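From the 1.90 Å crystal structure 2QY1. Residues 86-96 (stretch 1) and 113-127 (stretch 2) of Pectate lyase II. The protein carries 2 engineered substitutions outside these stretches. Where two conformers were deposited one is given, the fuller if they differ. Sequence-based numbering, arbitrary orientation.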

ATOM      1  N   PHE A  86     -14.966   2.853  -5.130  1.00 18.87           N
ATOM      2  CA  PHE A  86     -14.139   3.822  -5.845  1.00 19.11           C
ATOM      3  C   PHE A  86     -12.761   3.892  -5.197  1.00 19.24           C
ATOM      4  O   PHE A  86     -12.622   3.630  -4.000  1.00 19.41           O
ATOM      5  N   GLY A  87     -11.755   4.233  -5.997  1.00 19.48           N
ATOM      6  CA  GLY A  87     -10.388   4.392  -5.511  1.00 19.83           C
ATOM      7  C   GLY A  87     -10.041   5.837  -5.212  1.00 19.96           C
ATOM      8  O   GLY A  87     -10.845   6.743  -5.449  1.00 19.44           O
ATOM      9  N   ILE A  88      -8.837   6.046  -4.683  1.00 20.24           N
ATOM     10  CA  ILE A  88      -8.358   7.379  -4.313  1.00 20.72           C
ATOM     11  C   ILE A  88      -6.971   7.599  -4.903  1.00 20.99           C
ATOM     12  O   ILE A  88      -6.120   6.703  -4.877  1.00 20.99           O
ATOM     13  N   ARG A  89      -6.758   8.800  -5.426  1.00 20.92           N
ATOM     14  CA  ARG A  89      -5.495   9.167  -6.038  1.00 21.25           C
ATOM     15  C   ARG A  89      -4.977  10.476  -5.444  1.00 20.56           C
ATOM     16  O   ARG A  89      -5.708  11.463  -5.378  1.00 20.66           O
ATOM     17  N   VAL A  90      -3.721  10.477  -5.006  1.00 20.26           N
ATOM     18  CA  VAL A  90      -3.066  11.702  -4.534  1.00 19.90           C
ATOM     19  C   VAL A  90      -1.914  12.023  -5.482  1.00 19.84           C
ATOM     20  O   VAL A  90      -0.992  11.227  -5.643  1.00 19.55           O
ATOM     21  N   VAL A  91      -1.974  13.191  -6.115  1.00 19.77           N
ATOM     22  CA  VAL A  91      -1.065  13.472  -7.223  1.00 19.91           C
ATOM     23  C   VAL A  91      -0.475  14.896  -7.218  1.00 19.71           C
ATOM     24  O   VAL A  91      -1.144  15.871  -6.850  1.00 19.37           O
ATOM     25  N   GLY A  92       0.796  14.985  -7.595  1.00 19.57           N
ATOM     26  CA  GLY A  92       1.478  16.262  -7.778  1.00 19.71           C
ATOM     27  C   GLY A  92       1.922  16.914  -6.483  1.00 19.91           C
ATOM     28  O   GLY A  92       2.322  16.231  -5.538  1.00 19.76           O
ATOM     29  N   ASN A  93       1.846  18.243  -6.454  1.00 20.14           N
ATOM     30  CA  ASN A  93       2.254  19.039  -5.299  1.00 20.47           C
ATOM     31  C   ASN A  93       1.216  18.941  -4.177  1.00 20.61           C
ATOM     32  O   ASN A  93       0.504  19.903  -3.877  1.00 20.70           O
ATOM     33  N   ALA A  94       1.145  17.764  -3.565  1.00 20.56           N
ATOM     34  CA  ALA A  94       0.121  17.446  -2.578  1.00 20.87           C
ATOM     35  C   ALA A  94       0.776  16.835  -1.347  1.00 21.01           C
ATOM     36  O   ALA A  94       1.421  15.792  -1.441  1.00 20.93           O
ATOM     37  N   HIS A  95       0.604  17.483  -0.195  1.00 21.15           N
ATOM     38  CA  HIS A  95       1.310  17.084   1.022  1.00 21.16           C
ATOM     39  C   HIS A  95       0.401  17.012   2.245  1.00 21.10           C
ATOM     40  O   HIS A  95      -0.637  17.670   2.293  1.00 20.81           O
ATOM     41  N   ASN A  96       0.800  16.204   3.229  1.00 20.77           N
ATOM     42  CA  ASN A  96       0.073  16.072   4.497  1.00 20.55           C
ATOM     43  C   ASN A  96      -1.351  15.545   4.292  1.00 20.47           C
ATOM     44  O   ASN A  96      -2.337  16.263   4.477  1.00 19.91           O
ATOM     45  N   ALA A 113      -7.876   0.304 -12.342  1.00 22.11           N
ATOM     46  CA  ALA A 113      -8.569   0.101 -11.066  1.00 22.94           C
ATOM     47  C   ALA A 113      -7.647   0.215  -9.845  1.00 23.33           C
ATOM     48  O   ALA A 113      -7.548  -0.717  -9.044  1.00 24.12           O
ATOM     49  N   ASP A 114      -6.967   1.349  -9.704  0.50 23.50           N
ATOM     50  CA  ASP A 114      -6.073   1.561  -8.566  0.50 23.57           C
ATOM     51  C   ASP A 114      -6.876   1.946  -7.330  0.50 23.44           C
ATOM     52  O   ASP A 114      -7.743   2.817  -7.390  0.50 23.43           O
ATOM     53  N   SER A 115      -6.584   1.277  -6.219  1.00 23.49           N
ATOM     54  CA  SER A 115      -7.309   1.473  -4.964  1.00 23.30           C
ATOM     55  C   SER A 115      -6.834   2.728  -4.239  1.00 22.83           C
ATOM     56  O   SER A 115      -7.612   3.648  -4.002  1.00 22.45           O
ATOM     57  N   ILE A 116      -5.556   2.750  -3.879  1.00 22.43           N
ATOM     58  CA  ILE A 116      -4.944   3.927  -3.273  1.00 22.16           C
ATOM     59  C   ILE A 116      -3.635   4.185  -4.009  1.00 22.25           C
ATOM     60  O   ILE A 116      -2.713   3.368  -3.954  1.00 22.42           O
ATOM     61  N   SER A 117      -3.573   5.308  -4.716  1.00 21.82           N
ATOM     62  CA  SER A 117      -2.424   5.617  -5.555  1.00 21.91           C
ATOM     63  C   SER A 117      -1.840   6.980  -5.227  1.00 21.74           C
ATOM     64  O   SER A 117      -2.558   7.981  -5.196  1.00 21.74           O
ATOM     65  N   LEU A 118      -0.532   7.002  -4.995  1.00 21.25           N
ATOM     66  CA  LEU A 118       0.203   8.230  -4.739  1.00 21.00           C
ATOM     67  C   LEU A 118       1.186   8.434  -5.882  1.00 21.32           C
ATOM     68  O   LEU A 118       1.953   7.530  -6.209  1.00 21.17           O
ATOM     69  N   GLU A 119       1.167   9.609  -6.502  1.00 21.66           N
ATOM     70  CA  GLU A 119       2.011   9.819  -7.681  1.00 22.61           C
ATOM     71  C   GLU A 119       2.592  11.215  -7.839  1.00 22.11           C
ATOM     72  O   GLU A 119       1.874  12.219  -7.821  1.00 21.84           O
ATOM     73  N   GLY A 120       3.910  11.258  -8.006  1.00 21.77           N
ATOM     74  CA  GLY A 120       4.587  12.478  -8.401  1.00 21.54           C
ATOM     75  C   GLY A 120       4.353  12.746  -9.875  1.00 21.54           C
ATOM     76  O   GLY A 120       4.061  11.825 -10.645  1.00 21.25           O
ATOM     77  N   ASN A 121       4.455  14.014 -10.259  1.00 21.40           N
ATOM     78  CA  ASN A 121       4.454  14.412 -11.664  1.00 21.55           C
ATOM     79  C   ASN A 121       5.328  15.651 -11.856  1.00 21.55           C
ATOM     80  O   ASN A 121       6.089  16.011 -10.954  1.00 21.50           O
ATOM     81  N   SER A 122       5.225  16.298 -13.015  1.00 21.55           N
ATOM     82  CA  SER A 122       6.048  17.470 -13.317  1.00 21.59           C
ATOM     83  C   SER A 122       5.786  18.657 -12.381  1.00 21.61           C
ATOM     84  O   SER A 122       6.628  19.547 -12.260  1.00 21.58           O
ATOM     85  N   SER A 123       4.630  18.655 -11.716  1.00 21.53           N
ATOM     86  CA  SER A 123       4.246  19.743 -10.813  1.00 21.63           C
ATOM     87  C   SER A 123       4.756  19.548  -9.381  1.00 21.43           C
ATOM     88  O   SER A 123       4.772  20.493  -8.591  1.00 21.41           O
ATOM     89  N   GLY A 124       5.162  18.323  -9.051  1.00 21.28           N
ATOM     90  CA  GLY A 124       5.658  18.009  -7.713  1.00 20.85           C
ATOM     91  C   GLY A 124       5.421  16.566  -7.310  1.00 20.70           C
ATOM     92  O   GLY A 124       4.821  15.793  -8.061  1.00 20.54           O
ATOM     93  N   GLU A 125       5.898  16.209  -6.120  1.00 20.49           N
ATOM     94  CA  GLU A 125       5.774  14.845  -5.602  1.00 20.58           C
ATOM     95  C   GLU A 125       5.122  14.862  -4.223  1.00 20.32           C
ATOM     96  O   GLU A 125       5.566  15.608  -3.345  1.00 20.51           O
ATOM     97  N   PRO A 126       4.059  14.057  -4.026  1.00 20.03           N
ATOM     98  CA  PRO A 126       3.429  13.964  -2.708  1.00 19.97           C
ATOM     99  C   PRO A 126       4.389  13.549  -1.590  1.00 20.05           C
ATOM    100  O   PRO A 126       5.309  12.762  -1.815  1.00 20.01           O
ATOM    101  N   SER A 127       4.164  14.099  -0.399  1.00 20.04           N
ATOM    102  CA  SER A 127       4.974  13.793   0.780  1.00 20.07           C
ATOM    103  C   SER A 127       4.137  13.917   2.045  1.00 19.97           C
ATOM    104  O   SER A 127       3.110  14.597   2.050  1.00 19.68           O
TER

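What holds the backbones together? Strands 87-91 and 116-119 run parallel, and their peptide groups satisfy one another: I88 N donates to S115 O (2.8 Å), S117 N to I88 O (2.9 Å), V90 N to S117 O (2.8 Å), E119 N to V90 O (2.8 Å) and G92 N to E119 O (3.0 Å). Water 1 also donates to I88 O and D114 O.

Which side chains share the face of R89, S117, V91 and E119? R89, extended with chi1 to chi3 all t, forms a salt bridge with E119: NE reaches OE2 at 2.7 Å and NH1 reaches OE1 at 3.0 Å. S117 OG donates to the same E119 OE2 (2.8 Å), so both carboxylate oxygens are satisfied.

What fills the other face? I88, V90, I116 and L118 make it apolar. V90 (t) places CB 3.8 Å from CD2 of L118 (m, t), while V90 CG1 lies 4.3 Å from P126 CB.

How does the pairing resume after the loop? H95 (m) sets ND1 2.6 Å from OG of S127 (p), a hydrogen bond in which either atom could donate. Its NE2 donates to N93 OD1 (2.7 Å), which also receives a weak bond from water 2; that water accepts from E125 N. N96 N donates to S127 O at 3.1 Å.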

ATOM      1  CB  PHE A  86     -14.800   5.212  -5.884  1.00 18.85           C
ATOM      2  CG  PHE A  86     -15.078   5.804  -4.523  1.00 19.20           C
ATOM      3  CD1 PHE A  86     -14.098   6.527  -3.846  1.00 18.80           C
ATOM      4  CD2 PHE A  86     -16.329   5.651  -3.926  1.00 18.90           C
ATOM      5  CE1 PHE A  86     -14.356   7.078  -2.592  1.00 20.19           C
ATOM      6  CE2 PHE A  86     -16.596   6.202  -2.673  1.00 18.86           C
ATOM      7  CZ  PHE A  86     -15.609   6.914  -2.004  1.00 19.42           C
ATOM      8  CB  ILE A  88      -8.304   7.583  -2.775  1.00 20.88           C
ATOM      9  CG1 ILE A  88      -9.696   7.423  -2.152  1.00 20.88           C
ATOM     10  CG2 ILE A  88      -7.736   8.967  -2.423  1.00 20.66           C
ATOM     11  CD1 ILE A  88      -9.673   7.172  -0.646  1.00 21.28           C
ATOM     12  CB  ARG A  89      -5.717   9.319  -7.534  1.00 21.64           C
ATOM     13  CG  ARG A  89      -4.497   9.198  -8.382  1.00 24.02           C
ATOM     14  CD  ARG A  89      -4.929   9.379  -9.826  1.00 27.21           C
ATOM     15  NE  ARG A  89      -3.800   9.597 -10.712  1.00 29.11           N
ATOM     16  CZ  ARG A  89      -3.867  10.250 -11.866  1.00 29.77           C
ATOM     17  NH1 ARG A  89      -2.777  10.389 -12.601  1.00 30.41           N
ATOM     18  NH2 ARG A  89      -5.019  10.766 -12.282  1.00 30.48           N
ATOM     19  CB  VAL A  90      -2.560  11.582  -3.076  1.00 19.79           C
ATOM     20  CG1 VAL A  90      -1.935  12.894  -2.620  1.00 19.68           C
ATOM     21  CG2 VAL A  90      -3.700  11.193  -2.138  1.00 19.94           C
ATOM     22  CB  VAL A  91      -1.717  13.058  -8.597  1.00 20.25           C
ATOM     23  CG1 VAL A  91      -3.054  13.738  -8.804  1.00 20.75           C
ATOM     24  CG2 VAL A  91      -0.787  13.299  -9.778  1.00 20.17           C
ATOM     25  CB  ASN A  93       2.481  20.496  -5.726  1.00 20.66           C
ATOM     26  CG  ASN A  93       3.258  21.302  -4.700  1.00 21.00           C
ATOM     27  OD1 ASN A  93       3.861  20.755  -3.775  1.00 20.76           O
ATOM     28  ND2 ASN A  93       3.249  22.617  -4.866  1.00 21.59           N
ATOM     29  CB  ALA A  94      -0.898  16.480  -3.176  1.00 20.74           C
ATOM     30  CB  HIS A  95       2.478  18.042   1.286  1.00 21.55           C
ATOM     31  CG  HIS A  95       3.327  18.296   0.081  1.00 22.06           C
ATOM     32  ND1 HIS A  95       4.278  17.402  -0.361  1.00 22.79           N
ATOM     33  CD2 HIS A  95       3.352  19.333  -0.789  1.00 22.77           C
ATOM     34  CE1 HIS A  95       4.862  17.884  -1.443  1.00 22.75           C
ATOM     35  NE2 HIS A  95       4.317  19.053  -1.726  1.00 23.23           N
ATOM     36  CB  ASN A  96       0.087  17.396   5.278  1.00 20.58           C
ATOM     37  CG  ASN A  96      -0.452  17.253   6.685  1.00 20.53           C
ATOM     38  OD1 ASN A  96      -0.242  16.236   7.347  1.00 20.28           O
ATOM     39  ND2 ASN A  96      -1.155  18.278   7.152  1.00 20.47           N
ATOM     40  CB  ALA A 113      -9.298  -1.247 -11.068  1.00 22.69           C
ATOM     41  CB  ASP A 114      -5.016   2.628  -8.877  0.50 23.66           C
ATOM     42  CG  ASP A 114      -3.675   2.345  -8.205  0.50 23.72           C
ATOM     43  OD1 ASP A 114      -2.633   2.523  -8.874  0.50 24.08           O
ATOM     44  OD2 ASP A 114      -3.656   1.945  -7.020  0.50 23.17           O
ATOM     45  CB  SER A 115      -7.195   0.240  -4.065  1.00 23.46           C
ATOM     46  OG  SER A 115      -7.845  -0.877  -4.646  1.00 24.66           O
ATOM     47  CB  ILE A 116      -4.719   3.745  -1.748  1.00 22.16           C
ATOM     48  CG1 ILE A 116      -6.063   3.558  -1.026  1.00 21.98           C
ATOM     49  CG2 ILE A 116      -3.938   4.930  -1.165  1.00 22.00           C
ATOM     50  CD1 ILE A 116      -5.950   3.060   0.417  1.00 22.29           C
ATOM     51  CB  SER A 117      -2.810   5.558  -7.035  1.00 22.10           C
ATOM     52  OG  SER A 117      -1.735   5.978  -7.859  1.00 22.73           O
ATOM     53  CB  LEU A 118       0.955   8.127  -3.406  1.00 20.73           C
ATOM     54  CG  LEU A 118       0.226   7.512  -2.203  1.00 20.32           C
ATOM     55  CD1 LEU A 118       1.171   7.379  -1.006  1.00 20.42           C
ATOM     56  CD2 LEU A 118      -1.020   8.313  -1.825  1.00 19.16           C
ATOM     57  CB  GLU A 119       1.288   9.391  -8.968  1.00 22.70           C
ATOM     58  CG  GLU A 119      -0.227   9.519  -8.923  1.00 24.34           C
ATOM     59  CD  GLU A 119      -0.907   8.775 -10.052  1.00 24.54           C
ATOM     60  OE1 GLU A 119      -0.529   8.995 -11.222  1.00 26.84           O
ATOM     61  OE2 GLU A 119      -1.825   7.974  -9.766  1.00 27.56           O
ATOM     62  CB  ASN A 121       3.024  14.598 -12.214  1.00 21.74           C
ATOM     63  CG  ASN A 121       2.207  15.647 -11.450  1.00 21.94           C
ATOM     64  OD1 ASN A 121       0.973  15.622 -11.481  1.00 23.63           O
ATOM     65  ND2 ASN A 121       2.880  16.565 -10.781  1.00 20.89           N
ATOM     66  CB  SER A 122       5.883  17.892 -14.782  1.00 21.66           C
ATOM     67  OG  SER A 122       4.529  18.175 -15.086  1.00 21.91           O
ATOM     68  CB  SER A 123       2.726  19.924 -10.806  1.00 21.65           C
ATOM     69  OG  SER A 123       2.099  18.960  -9.976  1.00 22.52           O
ATOM     70  CB  GLU A 125       7.146  14.167  -5.504  1.00 20.72           C
ATOM     71  CG  GLU A 125       7.940  14.090  -6.807  1.00 21.16           C
ATOM     72  CD  GLU A 125       8.799  15.317  -7.057  1.00 22.07           C
ATOM     73  OE1 GLU A 125       9.415  15.825  -6.097  1.00 21.99           O
ATOM     74  OE2 GLU A 125       8.872  15.763  -8.222  1.00 22.59           O
ATOM     75  CB  PRO A 126       2.344  12.899  -2.915  1.00 19.92           C
ATOM     76  CG  PRO A 126       2.020  12.991  -4.377  1.00 19.65           C
ATOM     77  CD  PRO A 126       3.354  13.228  -5.020  1.00 19.88           C
ATOM     78  CB  SER A 127       6.208  14.699   0.861  1.00 20.21           C
ATOM     79  OG  SER A 127       5.857  16.042   1.137  1.00 20.17           O
TER
HETATM   80  O   HOH W   1      -6.472   5.345  -7.092  1.00 27.78           O
HETATM   81  O   HOH W   2       6.481  18.778  -4.518  1.00 24.41           O